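PDB 4ZOC: Lin1840 protein from Listeria innocua serovar 6a, which is a beta-glucosidase of beta-1,2-glucan metabolism that probably releases beta-D-glucose from terminal, non-reducing beta-D-glucosyl residues. Local coordinates for residues 96-101 against 362-367; 394-399 against 433-438; 399-404 against 420-425; 425-430 against 532-537; 510-515 against 552-557. The protein carries 2 engineered substitutions. All blocks are in the same frame, centred on the assembly; numbering follows the deposited sequence.

Interaction 1 of 5, residues 96-101 against 362-367; sequences YKTVFP and ESRGKA
Apolar packing carries most of this buried contact. Ala367 sets its methyl group squarely over one face of the Phe100 ring. This is a CH-pi contact: Ala367 CB lies 3.8 Å from the centroid of the Phe100 ring and 4° off the ring normal. Phe100 has CG anti to its carbonyl carbon (chi1 -76°), which brings the ring to Lys366 and Ala367. Phe100 CE2 comes within 3.5 Å of Ala367 N. Lys366 CB adds a looser touch on the ring, 4.1 Å from Phe100 CZ.

Thr98 supplies the second apolar patch. Its CG2 is anti to the backbone N and rests against the turn from Ser363 to Ala367. There Thr98 CG2 lies 3.7 Å from Ala367 CB and 3.6 Å from Ser363 O. That carbonyl is already used within the helix, where Ala367 N donates to it.

No hydrogen bond joins the two segments. Thr98 OG1 bonds to Glu125, and Arg364 forms a salt bridge with Glu531. Within the helix Lys366 NZ and Glu362 OE2 form a salt bridge at 3.2 Å, whose hydrogen bond is weak.

The loop 96-101 follows strand 87-90 of the TIM barrel, and the contact packs it on helix 361-374. Helix 112-128 lies against both, with Met118 on Phe100 and Val121 on Ser363 and Lys366. Ala370, further along helix 361-374, touches Phe100 and Pro101.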
# COMPACT_ATOMS: atom_id res chain seq x y z
N TYR A 96 19.69 -4.92 -27.47
CA TYR A 96 19.59 -6.17 -28.12
C TYR A 96 20.80 -7.03 -27.79
O TYR A 96 20.78 -7.80 -26.81
CB TYR A 96 19.31 -6.03 -29.65
CG TYR A 96 18.94 -7.35 -30.27
CD1 TYR A 96 17.71 -7.95 -30.02
CD2 TYR A 96 19.77 -7.99 -31.17
CE1 TYR A 96 17.37 -9.15 -30.55
CE2 TYR A 96 19.44 -9.19 -31.73
CZ TYR A 96 18.22 -9.81 -31.40
OH TYR A 96 17.88 -11.03 -31.92
N LYS A 97 21.87 -6.92 -28.59
CA LYS A 97 23.16 -7.58 -28.29
C LYS A 97 24.10 -6.65 -27.57
O LYS A 97 24.82 -7.11 -26.63
CB LYS A 97 23.86 -8.15 -29.54
CG LYS A 97 23.06 -9.29 -30.09
CD LYS A 97 23.51 -10.61 -29.56
CE LYS A 97 22.54 -11.67 -30.07
NZ LYS A 97 22.75 -12.88 -29.19
N THR A 98 24.10 -5.36 -27.95
CA THR A 98 24.77 -4.36 -27.14
C THR A 98 23.82 -3.94 -26.01
O THR A 98 22.76 -3.29 -26.28
CB THR A 98 25.22 -3.11 -27.94
OG1 THR A 98 25.94 -3.53 -29.11
CG2 THR A 98 26.13 -2.19 -27.01
N VAL A 99 24.12 -4.38 -24.78
CA VAL A 99 23.18 -4.20 -23.68
C VAL A 99 23.52 -2.90 -22.97
O VAL A 99 24.66 -2.64 -22.60
CB VAL A 99 23.15 -5.38 -22.72
CG1 VAL A 99 22.06 -5.21 -21.63
CG2 VAL A 99 22.97 -6.67 -23.45
N PHE A 100 22.51 -2.05 -22.87
CA PHE A 100 22.57 -0.76 -22.25
C PHE A 100 22.12 -0.89 -20.77
O PHE A 100 21.64 -1.97 -20.32
CB PHE A 100 21.68 0.25 -23.00
CG PHE A 100 22.27 0.75 -24.30
CD1 PHE A 100 22.33 -0.09 -25.38
CD2 PHE A 100 22.66 2.08 -24.46
CE1 PHE A 100 22.87 0.34 -26.56
CE2 PHE A 100 23.23 2.47 -25.63
CZ PHE A 100 23.33 1.61 -26.68
N PRO A 101 22.29 0.21 -19.99
CA PRO A 101 21.77 0.15 -18.58
C PRO A 101 20.31 -0.19 -18.55
O PRO A 101 19.52 0.15 -19.49
CB PRO A 101 22.09 1.55 -18.02
CG PRO A 101 23.28 1.99 -18.84
CD PRO A 101 23.06 1.42 -20.22
N GLU A 362 31.21 1.33 -32.22
CA GLU A 362 30.41 2.53 -32.06
C GLU A 362 29.24 2.29 -31.06
O GLU A 362 29.01 3.09 -30.16
CB GLU A 362 29.84 2.99 -33.42
CG GLU A 362 29.37 4.42 -33.40
CD GLU A 362 28.61 4.82 -34.63
OE1 GLU A 362 28.61 4.08 -35.64
OE2 GLU A 362 27.97 5.90 -34.58
N SER A 363 28.51 1.20 -31.26
CA SER A 363 27.39 0.87 -30.39
C SER A 363 27.89 0.59 -28.95
O SER A 363 27.29 1.09 -27.99
CB SER A 363 26.58 -0.29 -30.91
OG SER A 363 25.89 0.09 -32.09
N ARG A 364 28.96 -0.16 -28.79
CA ARG A 364 29.61 -0.28 -27.45
C ARG A 364 30.00 1.05 -26.77
O ARG A 364 29.75 1.18 -25.55
CB ARG A 364 30.81 -1.24 -27.44
CG ARG A 364 30.40 -2.68 -27.81
CD ARG A 364 31.58 -3.64 -27.78
NE ARG A 364 31.84 -3.96 -26.42
CZ ARG A 364 31.93 -5.17 -25.85
NH1 ARG A 364 31.93 -6.33 -26.52
NH2 ARG A 364 32.10 -5.14 -24.58
N GLY A 365 30.51 2.03 -27.54
CA GLY A 365 30.77 3.38 -27.03
C GLY A 365 29.49 4.08 -26.59
O GLY A 365 29.46 4.73 -25.54
N LYS A 366 28.39 3.89 -27.33
CA LYS A 366 27.14 4.48 -26.92
C LYS A 366 26.64 3.88 -25.56
O LYS A 366 26.18 4.62 -24.69
CB LYS A 366 26.11 4.33 -27.99
CG LYS A 366 26.44 5.17 -29.20
CD LYS A 366 25.62 4.88 -30.45
CE LYS A 366 26.09 5.76 -31.58
NZ LYS A 366 25.44 5.26 -32.80
N ALA A 367 26.71 2.57 -25.44
CA ALA A 367 26.39 1.90 -24.18
C ALA A 367 27.27 2.29 -23.00
O ALA A 367 26.75 2.47 -21.91
CB ALA A 367 26.36 0.40 -24.36

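Interaction 2 of 5, residues 394-399 against 433-438; sequences ALVGPL and EVVSTE
Strands 394-397 and 433-436 are the parallel pair of a beta-alpha-beta unit whose connection contains helix 421-426. The second strand forms one margin of its six-stranded mixed sheet. Leu395 has the most buried surface. Its N-H donates to Glu433 O at 2.9 Å, and its O accepts from Val435 N at 2.9 Å, nearly along the C=O axis. The side chain has CG anti to the backbone N and lies alongside Val434, with Leu395 CD2 4.1 Å from Val434 CG2. Both lean on helix 421-426. On the opposite face of the sheet Val396 and Val435 run side by side in the same way, and Val435 packs on helix 444-456.

Gly397 continues the ladder by donating from N to Val435 O at 3.0 Å. Its backbone (phi 115°) would jam a CB against the preceding carbonyl oxygen. The next bond, from Thr437 N to Gly397 O, is weak at 3.3 Å.

Pro398 has no N-H to donate. Pro398 CA makes a CA-H...O contact with Thr437 O instead, at 3.2 Å. Thr437 OG1, in the crowded position between its own backbone N and carbonyl carbon, sits 3.3 Å from Pro398 CD.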
# COMPACT_ATOMS: atom_id res chain seq x y z
N ALA A 394 42.52 -3.01 -3.86
CA ALA A 394 41.96 -4.34 -3.56
C ALA A 394 40.49 -4.33 -3.96
O ALA A 394 39.65 -3.58 -3.42
CB ALA A 394 42.10 -4.69 -2.08
N LEU A 395 40.21 -5.18 -4.92
CA LEU A 395 38.86 -5.33 -5.52
C LEU A 395 38.26 -6.59 -4.89
O LEU A 395 38.72 -7.70 -5.11
CB LEU A 395 38.96 -5.48 -7.05
CG LEU A 395 37.62 -5.84 -7.71
CD1 LEU A 395 36.53 -4.81 -7.53
CD2 LEU A 395 37.83 -6.07 -9.17
N VAL A 396 37.27 -6.42 -4.06
CA VAL A 396 36.74 -7.56 -3.35
C VAL A 396 35.22 -7.65 -3.42
O VAL A 396 34.55 -6.62 -3.53
CB VAL A 396 37.22 -7.64 -1.89
CG1 VAL A 396 38.76 -7.45 -1.75
CG2 VAL A 396 36.63 -6.57 -1.11
N GLY A 397 34.70 -8.87 -3.29
CA GLY A 397 33.29 -9.09 -3.21
C GLY A 397 32.64 -9.85 -4.33
O GLY A 397 33.32 -10.32 -5.23
N PRO A 398 31.32 -10.01 -4.26
CA PRO A 398 30.62 -10.84 -5.24
C PRO A 398 30.47 -10.29 -6.63
O PRO A 398 30.28 -11.12 -7.56
CB PRO A 398 29.28 -11.08 -4.59
CG PRO A 398 29.07 -9.95 -3.67
CD PRO A 398 30.44 -9.59 -3.18
N LEU A 399 30.64 -8.99 -6.79
CA LEU A 399 30.61 -8.29 -8.09
C LEU A 399 32.04 -8.00 -8.62
O LEU A 399 32.21 -7.34 -9.67
CB LEU A 399 29.74 -7.01 -8.07
CG LEU A 399 28.28 -7.23 -8.48
CD1 LEU A 399 28.21 -7.50 -9.99
CD2 LEU A 399 27.69 -8.40 -7.69
N GLU A 433 44.52 -6.19 -6.86
CA GLU A 433 44.47 -7.52 -6.29
C GLU A 433 43.02 -7.84 -6.00
O GLU A 433 42.36 -7.08 -5.33
CB GLU A 433 45.22 -7.47 -5.00
CG GLU A 433 45.78 -8.76 -4.53
CD GLU A 433 46.99 -8.51 -3.61
OE1 GLU A 433 46.91 -8.87 -2.47
OE2 GLU A 433 48.04 -7.97 -4.02
N VAL A 434 42.58 -9.01 -6.41
CA VAL A 434 41.18 -9.34 -6.47
C VAL A 434 40.89 -10.48 -5.56
O VAL A 434 41.60 -11.45 -5.56
CB VAL A 434 40.82 -9.75 -7.91
CG1 VAL A 434 39.38 -10.24 -7.92
CG2 VAL A 434 41.01 -8.56 -8.81
N VAL A 435 39.80 -10.39 -4.80
CA VAL A 435 39.29 -11.51 -4.04
C VAL A 435 37.77 -11.57 -4.27
O VAL A 435 37.03 -10.73 -3.74
CB VAL A 435 39.51 -11.36 -2.53
CG1 VAL A 435 39.06 -12.58 -1.73
CG2 VAL A 435 41.01 -11.11 -2.18
N SER A 436 37.33 -12.58 -5.03
CA SER A 436 35.94 -12.82 -5.31
C SER A 436 35.32 -13.53 -4.14
O SER A 436 35.99 -14.35 -3.48
CB SER A 436 35.80 -13.72 -6.56
OG SER A 436 34.47 -14.01 -6.83
N THR A 437 34.08 -13.21 -3.83
CA THR A 437 33.34 -13.91 -2.81
C THR A 437 32.01 -14.26 -3.42
O THR A 437 31.67 -13.74 -4.51
CB THR A 437 33.12 -13.06 -1.53
OG1 THR A 437 32.36 -11.88 -1.80
CG2 THR A 437 34.43 -12.69 -0.91
N GLU A 438 31.28 -15.13 -2.73
CA GLU A 438 29.96 -15.59 -3.17
C GLU A 438 28.87 -14.57 -2.83
O GLU A 438 29.01 -13.76 -1.89
CB GLU A 438 29.62 -16.93 -2.54
CG GLU A 438 30.49 -18.11 -2.99
CD GLU A 438 30.01 -19.39 -2.37
OE1 GLU A 438 30.22 -19.62 -1.16
OE2 GLU A 438 29.35 -20.14 -3.09
O HOH W 1 33.20 -11.80 -7.74
O HOH W 2 30.40 -13.75 -7.10

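Interaction 3 of 5, residues 399-404 against 420-425; sequences LATSPD and NVETGL
Asn420 is the N-cap of helix 421-426, and the tight part of the contact gathers round it. The loop 399-404, which follows strand 393-397, meets the helix start here. Asn420 CG sits in the crowded position between backbone N and carbonyl carbon (chi1 74°). This turns the amide so that both ends are used. Asn420 OD1 accepts twice from Thr423, at 2.9 Å from Thr423 N and 2.7 Å from Thr423 OG1. At the other end Asn420 ND2 donates to Thr401 O at 3.0 Å. The oxygen lies near the amide plane, but the donor stands above the carbonyl plane of Thr401.

Next to it, Glu422 N donates to Ala400 O at 2.9 Å. The nitrogen lies nearly along the C=O axis, though the bond is bent at the hydrogen (136°). Val421 CG2 presses to 3.3 Å from Leu399 O. A water bridges the two segments. It donates to Leu399 O and Ser402 O and accepts from Val421 N at 3.0 Å.

The side chains of Thr401 and Glu422 make a looser side, with van der Waals contact alone: Thr401 CG2 lies 3.5 Å from Glu422 OE1. Glu422 OE2 forms a salt bridge with Arg426.

The N-H groups of Val421, Glu422 and Thr423 thus bond to a water, a loop carbonyl and the cap. These acceptors probably suit the positive dipole end of the helix, and the two-ended grip should fix the Asn420 amide.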
# COMPACT_ATOMS: atom_id res chain seq x y z
N LEU A 399 30.64 -8.99 -6.79
CA LEU A 399 30.61 -8.29 -8.09
C LEU A 399 32.04 -8.00 -8.62
O LEU A 399 32.21 -7.34 -9.67
CB LEU A 399 29.74 -7.01 -8.07
CG LEU A 399 28.28 -7.23 -8.48
CD1 LEU A 399 28.21 -7.50 -9.99
CD2 LEU A 399 27.69 -8.40 -7.69
N ALA A 400 33.08 -8.52 -7.94
CA ALA A 400 34.46 -8.29 -8.37
C ALA A 400 34.72 -8.95 -9.75
O ALA A 400 35.30 -8.35 -10.65
CB ALA A 400 35.44 -8.87 -7.38
N THR A 401 34.28 -10.19 -9.87
CA THR A 401 34.45 -10.97 -11.08
C THR A 401 33.17 -11.46 -11.70
O THR A 401 33.23 -12.04 -12.82
CB THR A 401 35.34 -12.22 -10.84
OG1 THR A 401 34.68 -13.19 -10.03
CG2 THR A 401 36.66 -11.83 -10.20
N SER A 402 32.04 -11.33 -11.03
CA SER A 402 30.80 -11.89 -11.57
C SER A 402 30.53 -11.33 -12.97
O SER A 402 30.55 -10.10 -13.16
CB SER A 402 29.61 -11.58 -10.69
OG SER A 402 28.41 -12.01 -11.28
N PRO A 403 30.16 -12.23 -13.91
CA PRO A 403 29.74 -11.74 -15.23
C PRO A 403 28.29 -11.25 -15.30
O PRO A 403 27.86 -10.75 -16.36
CB PRO A 403 29.91 -12.96 -16.16
CG PRO A 403 29.86 -14.13 -15.21
CD PRO A 403 30.29 -13.68 -13.85
N ASP A 404 27.56 -11.38 -14.19
CA ASP A 404 26.13 -11.00 -14.14
C ASP A 404 25.97 -9.48 -13.92
O ASP A 404 25.55 -8.99 -12.84
CB ASP A 404 25.43 -11.81 -13.08
CG ASP A 404 23.91 -11.62 -13.08
OD1 ASP A 404 23.32 -10.99 -14.00
OD2 ASP A 404 23.31 -12.09 -12.09
N ASN A 420 33.41 -7.41 -17.15
CA ASN A 420 33.25 -7.45 -15.69
C ASN A 420 34.07 -6.38 -14.97
O ASN A 420 34.88 -5.61 -15.58
CB ASN A 420 33.41 -8.85 -15.15
CG ASN A 420 34.87 -9.33 -15.14
OD1 ASN A 420 35.76 -8.61 -15.57
ND2 ASN A 420 35.10 -10.48 -14.58
N VAL A 421 33.86 -6.24 -13.65
CA VAL A 421 34.53 -5.19 -12.93
C VAL A 421 36.05 -5.37 -12.92
O VAL A 421 36.75 -4.40 -13.15
CB VAL A 421 33.98 -5.05 -11.52
CG1 VAL A 421 34.70 -3.97 -10.77
CG2 VAL A 421 32.48 -4.72 -11.61
N GLU A 422 36.54 -6.59 -12.64
CA GLU A 422 37.97 -6.83 -12.65
C GLU A 422 38.59 -6.42 -14.00
O GLU A 422 39.57 -5.67 -14.05
CB GLU A 422 38.35 -8.29 -12.34
CG GLU A 422 39.86 -8.51 -12.48
CD GLU A 422 40.33 -9.94 -12.16
OE1 GLU A 422 39.49 -10.82 -11.93
OE2 GLU A 422 41.56 -10.13 -12.08
N THR A 423 37.99 -6.86 -15.08
CA THR A 423 38.53 -6.63 -16.42
C THR A 423 38.54 -5.13 -16.72
O THR A 423 39.53 -4.59 -17.24
CB THR A 423 37.77 -7.44 -17.47
OG1 THR A 423 37.92 -8.82 -17.18
CG2 THR A 423 38.28 -7.16 -18.92
N GLY A 424 37.46 -4.45 -16.36
CA GLY A 424 37.35 -3.00 -16.56
C GLY A 424 38.42 -2.27 -15.75
O GLY A 424 39.14 -1.40 -16.27
N LEU A 425 38.62 -2.65 -14.49
CA LEU A 425 39.59 -1.92 -13.66
C LEU A 425 41.04 -2.12 -14.17
O LEU A 425 41.85 -1.18 -14.15
CB LEU A 425 39.48 -2.37 -12.17
CG LEU A 425 38.23 -2.00 -11.39
CD1 LEU A 425 38.52 -2.12 -9.90
CD2 LEU A 425 37.76 -0.63 -11.75
O HOH W 3 31.97 -8.03 -12.21

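Interaction 4 of 5, residues 425-430 against 532-537; sequences LREVFE and AGRVTA
Arg534 leaves helix 532-541 with CG anti to its carbonyl carbon (chi1 -62°). From CB the chain runs extended as far as NE. CG and CD both pass beside Glu427 OE1, and Arg534 CD lies 3.5 Å from Glu427 OE1. Arg534 NE then donates to the same Glu427 OE1 at 2.8 Å, on the syn lone pair and almost in the guanidinium plane. Beyond CZ, Arg534 NH2 donates to Glu427 OE2 at 3.0 Å, again on a syn lone pair. The remaining nitrogen, NH1, turns to a salt bridge with Glu531.

This is a side-on, two-nitrogen grip. The carboxylate and guanidinium planes are 14° apart, nearly coplanar, and both main bonds are fairly straight, 158° for the one from NE. Glu427 is exposed, and the pair sits at the solvent edge of the contact.

Further in, the packing is apolar and centres on the methyl group of Ala537. Val428 CG2 meets Ala537 CB at 3.8 Å, and Leu425 CD2 meets Ala537 CB at the same distance. Val428 also places CG1 over the face of the Phe429 ring, offset toward its rim. At this turn of the chain Leu425 O accepts from two donors, Val428 N at 2.9 Å and Phe429 N at 2.7 Å.

The contact thus joins the end of helix 421-426 to helix 532-541. Strand 393-397 packs against this end, with Leu395 on Leu425 and Ile393 on Phe429. Helix 361-374 flanks the other helix, with Arg364 and Arg368 beside Arg534 and Val372 on Val535.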
# COMPACT_ATOMS: atom_id res chain seq x y z
N LEU A 425 38.62 -2.65 -14.49
CA LEU A 425 39.59 -1.92 -13.66
C LEU A 425 41.04 -2.12 -14.17
O LEU A 425 41.85 -1.18 -14.15
CB LEU A 425 39.48 -2.37 -12.17
CG LEU A 425 38.23 -2.00 -11.39
CD1 LEU A 425 38.52 -2.12 -9.90
CD2 LEU A 425 37.76 -0.63 -11.75
N ARG A 426 41.33 -3.32 -14.66
CA ARG A 426 42.73 -3.63 -15.06
C ARG A 426 43.10 -2.96 -16.35
O ARG A 426 44.29 -2.82 -16.63
CB ARG A 426 42.92 -5.16 -15.19
CG ARG A 426 42.92 -5.92 -13.86
CD ARG A 426 43.41 -7.36 -14.06
NE ARG A 426 43.32 -8.07 -12.80
CZ ARG A 426 44.16 -7.99 -11.80
NH1 ARG A 426 45.23 -7.22 -11.88
NH2 ARG A 426 43.92 -8.69 -10.71
N GLU A 427 42.13 -2.51 -17.14
CA GLU A 427 42.43 -1.63 -18.27
C GLU A 427 42.94 -0.28 -17.85
O GLU A 427 43.51 0.42 -18.65
CB GLU A 427 41.19 -1.42 -19.14
CG GLU A 427 40.72 -2.70 -19.83
CD GLU A 427 39.51 -2.50 -20.74
OE1 GLU A 427 38.69 -1.51 -20.65
OE2 GLU A 427 39.34 -3.40 -21.57
N VAL A 428 42.68 0.13 -16.61
CA VAL A 428 42.87 1.56 -16.19
C VAL A 428 43.90 1.65 -15.09
O VAL A 428 44.82 2.47 -15.15
CB VAL A 428 41.52 2.15 -15.74
CG1 VAL A 428 41.69 3.50 -15.13
CG2 VAL A 428 40.56 2.19 -16.93
N PHE A 429 43.79 0.75 -14.12
CA PHE A 429 44.64 0.70 -12.90
C PHE A 429 45.73 -0.42 -12.98
O PHE A 429 45.45 -1.57 -13.14
CB PHE A 429 43.73 0.48 -11.66
CG PHE A 429 42.72 1.58 -11.45
CD1 PHE A 429 43.07 2.74 -10.80
CD2 PHE A 429 41.43 1.42 -11.86
CE1 PHE A 429 42.14 3.80 -10.63
CE2 PHE A 429 40.51 2.45 -11.74
CZ PHE A 429 40.85 3.63 -11.10
N GLU A 430 47.00 -0.04 -12.79
CA GLU A 430 48.12 -1.01 -12.94
C GLU A 430 48.15 -2.06 -11.84
O GLU A 430 48.48 -3.21 -12.11
CB GLU A 430 49.49 -0.31 -13.05
CG GLU A 430 49.60 1.01 -12.30
CD GLU A 430 51.00 1.64 -12.28
OE1 GLU A 430 51.07 2.85 -11.93
OE2 GLU A 430 52.01 0.95 -12.61
N ALA A 532 29.70 -2.60 -18.55
CA ALA A 532 29.70 -2.41 -17.07
C ALA A 532 31.07 -2.09 -16.40
O ALA A 532 31.22 -1.13 -15.65
CB ALA A 532 29.01 -3.57 -16.37
N GLY A 533 32.08 -2.91 -16.65
CA GLY A 533 33.36 -2.71 -15.97
C GLY A 533 34.08 -1.46 -16.42
O GLY A 533 34.91 -0.94 -15.67
N ARG A 534 33.87 -1.04 -17.69
CA ARG A 534 34.53 0.15 -18.24
C ARG A 534 33.81 1.36 -17.69
O ARG A 534 34.44 2.31 -17.29
CB ARG A 534 34.50 0.20 -19.71
CG ARG A 534 35.22 -0.97 -20.29
CD ARG A 534 35.44 -0.84 -21.79
NE ARG A 534 36.36 -1.91 -22.24
CZ ARG A 534 36.14 -2.77 -23.25
NH1 ARG A 534 35.00 -2.83 -23.93
NH2 ARG A 534 37.06 -3.64 -23.56
N VAL A 535 32.48 1.29 -17.59
CA VAL A 535 31.72 2.34 -16.93
C VAL A 535 32.25 2.58 -15.48
O VAL A 535 32.45 3.71 -15.04
CB VAL A 535 30.20 1.99 -16.90
CG1 VAL A 535 29.39 2.89 -16.02
CG2 VAL A 535 29.59 1.98 -18.29
N THR A 536 32.36 1.49 -14.75
CA THR A 536 32.82 1.49 -13.39
C THR A 536 34.25 2.10 -13.32
O THR A 536 34.52 3.02 -12.51
CB THR A 536 32.79 0.12 -12.80
OG1 THR A 536 31.44 -0.44 -12.89
CG2 THR A 536 33.17 0.17 -11.40
N ALA A 537 35.16 1.59 -14.14
CA ALA A 537 36.56 2.09 -14.12
C ALA A 537 36.65 3.58 -14.47
O ALA A 537 37.38 4.36 -13.80
CB ALA A 537 37.40 1.25 -15.07

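Interaction 5 of 5, residues 510-515 against 552-557; sequences LEVKEL and MSFPQT
The Phe554 ring is set against the backbone of Leu510. Leu510 N stands over one ring face, and Leu510 O is 3.6 Å from Phe554 CD2. Val512 meets the ring at its edge, with Val512 CG2 4.0 Å from Phe554 CD2. That methyl occupies the crowded position between backbone N and carbonyl carbon.

Glu511 extends beside Thr557, pointing the same way. The direct approach is long, with Glu511 OE2 3.5 Å from Thr557 OG1. A water joins them better, lying 2.6 Å from Glu511 OE1 and 2.7 Å from Thr557 OG1.

Water also bridges the two backbones. One molecule accepts from Val512 N at 3.1 Å and lies 2.6 Å from Pro555 O, close to Leu510 O as well. Another accepts from Lys513 N and lies 2.9 Å from Gln556 O. At the tips a further water links Lys513 NZ to Gln556 OE1.

Both segments lie within the C-terminal range of glycosyl hydrolase family 3. Residues 510-512 end the loop between strand 500-505, part of the mixed six-stranded sheet, and helix 513-517. The other segment is loop packed against them.

Outside the two segments, three residues position Glu511. Arg481 forms a salt bridge with OE1, Thr558 bonds to OE2, and Tyr487 bonds to the backbone O. Thr479 of the second subunit packs directly on Thr557, which puts this end of the contact at the subunit interface.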
# COMPACT_ATOMS: atom_id res chain seq x y z
N LEU A 510 17.48 -0.40 -2.60
CA LEU A 510 17.76 -1.35 -1.52
C LEU A 510 17.92 -0.53 -0.25
O LEU A 510 18.18 0.70 -0.32
CB LEU A 510 19.03 -2.14 -1.79
CG LEU A 510 18.86 -3.22 -2.87
CD1 LEU A 510 20.25 -3.52 -3.37
CD2 LEU A 510 18.03 -4.42 -2.42
N GLU A 511 17.94 -1.21 0.87
CA GLU A 511 18.35 -0.60 2.15
C GLU A 511 19.90 -0.44 2.19
O GLU A 511 20.66 -1.41 2.29
CB GLU A 511 17.93 -1.45 3.33
CG GLU A 511 16.45 -1.72 3.48
CD GLU A 511 16.07 -2.50 4.75
OE1 GLU A 511 16.94 -2.67 5.68
OE2 GLU A 511 14.90 -2.94 4.82
N VAL A 512 20.36 0.78 2.00
CA VAL A 512 21.76 1.00 1.87
C VAL A 512 22.38 1.77 3.04
O VAL A 512 23.62 2.11 3.01
CB VAL A 512 22.15 1.61 0.51
CG1 VAL A 512 21.73 0.71 -0.64
CG2 VAL A 512 21.66 3.06 0.40
N LYS A 513 21.58 2.12 4.06
CA LYS A 513 22.10 2.90 5.16
C LYS A 513 23.40 2.23 5.77
O LYS A 513 24.44 2.93 5.98
CB LYS A 513 21.03 3.11 6.23
CG LYS A 513 21.54 3.67 7.57
CD LYS A 513 20.39 3.97 8.55
CE LYS A 513 21.03 4.73 9.75
NZ LYS A 513 19.99 5.29 10.57
N GLU A 514 23.36 0.92 5.95
CA GLU A 514 24.52 0.19 6.56
C GLU A 514 25.70 0.19 5.63
O GLU A 514 26.84 0.13 6.09
CB GLU A 514 24.15 -1.23 6.91
CG GLU A 514 23.12 -1.26 8.02
CD GLU A 514 22.39 -2.58 8.07
OE1 GLU A 514 23.04 -3.64 7.98
OE2 GLU A 514 21.15 -2.57 8.21
N LEU A 515 25.49 0.35 4.30
CA LEU A 515 26.61 0.42 3.38
C LEU A 515 27.23 1.79 3.39
O LEU A 515 28.42 1.91 3.44
CB LEU A 515 26.15 0.01 1.98
CG LEU A 515 25.51 -1.38 1.91
CD1 LEU A 515 25.03 -1.68 0.51
CD2 LEU A 515 26.36 -2.53 2.40
N MET A 552 14.22 7.12 -8.32
CA MET A 552 13.38 6.45 -7.34
C MET A 552 14.01 6.59 -5.95
O MET A 552 15.22 6.45 -5.79
CB MET A 552 13.17 5.01 -7.74
CG MET A 552 12.05 4.31 -7.00
SD MET A 552 11.74 2.65 -7.63
CE MET A 552 10.20 2.34 -6.75
N SER A 553 13.17 6.82 -4.96
CA SER A 553 13.60 7.03 -3.57
C SER A 553 14.19 5.77 -2.99
O SER A 553 13.73 4.65 -3.30
CB SER A 553 12.35 7.46 -2.75
OG SER A 553 11.87 8.72 -3.16
N PHE A 554 15.25 5.92 -2.19
CA PHE A 554 15.87 4.80 -1.47
C PHE A 554 15.33 4.82 -0.03
O PHE A 554 15.67 5.72 0.74
CB PHE A 554 17.40 4.94 -1.49
CG PHE A 554 18.03 4.30 -2.72
CD1 PHE A 554 17.51 4.53 -3.96
CD2 PHE A 554 19.08 3.40 -2.60
CE1 PHE A 554 18.02 3.90 -5.08
CE2 PHE A 554 19.62 2.77 -3.72
CZ PHE A 554 19.09 3.07 -4.97
N PRO A 555 14.44 3.83 0.32
CA PRO A 555 13.91 3.88 1.66
C PRO A 555 14.90 3.71 2.77
O PRO A 555 15.95 3.08 2.67
CB PRO A 555 12.86 2.76 1.68
CG PRO A 555 12.55 2.48 0.22
CD PRO A 555 13.88 2.72 -0.43
N GLN A 556 14.50 4.30 3.91
CA GLN A 556 15.16 4.06 5.20
C GLN A 556 15.20 2.58 5.55
O GLN A 556 16.22 2.06 5.99
CB GLN A 556 14.49 4.82 6.36
CG GLN A 556 14.49 6.34 6.31
CD GLN A 556 15.87 6.93 6.66
OE1 GLN A 556 16.74 6.31 7.33
NE2 GLN A 556 16.04 8.17 6.29
N THR A 557 14.06 1.92 5.40
CA THR A 557 13.88 0.51 5.68
C THR A 557 12.65 0.04 4.88
O THR A 557 11.86 0.89 4.42
CB THR A 557 13.66 0.27 7.18
OG1 THR A 557 13.72 -1.12 7.51
CG2 THR A 557 12.36 0.93 7.66
O HOH W 4 18.20 2.85 1.31
O HOH W 5 18.77 -0.21 6.72
O HOH W 6 16.27 -1.96 8.09
O HOH W 7 18.63 1.94 4.38
O HOH W 8 18.71 7.21 8.88

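How the interactions relate
Interactions 1 and 5 are the buried contacts, and 2, 3 and 4 are partly buried. Interactions 2, 3 and 4 cluster on one beta-alpha-beta unit: 2 pairs its strands, 3 fixes the start of helix 421-426 and 4 packs its end. Leu395 CD2 of interaction 2 packs on Glu422 of 3, and 3 and 4 share Leu425. Interaction 1 joins a loop of the TIM barrel to helix 361-374 and touches 4, where Arg364 NH2 and Arg534 NH1 lie 3.8 Å apart; Glu531 pairs with both. Chemistry follows place. Interaction 1 is apolar, 2 is a backbone ladder, 3 is capping, 4 mixes methyl packing with a surface salt bridge, and 5, apart from the rest, relies on water.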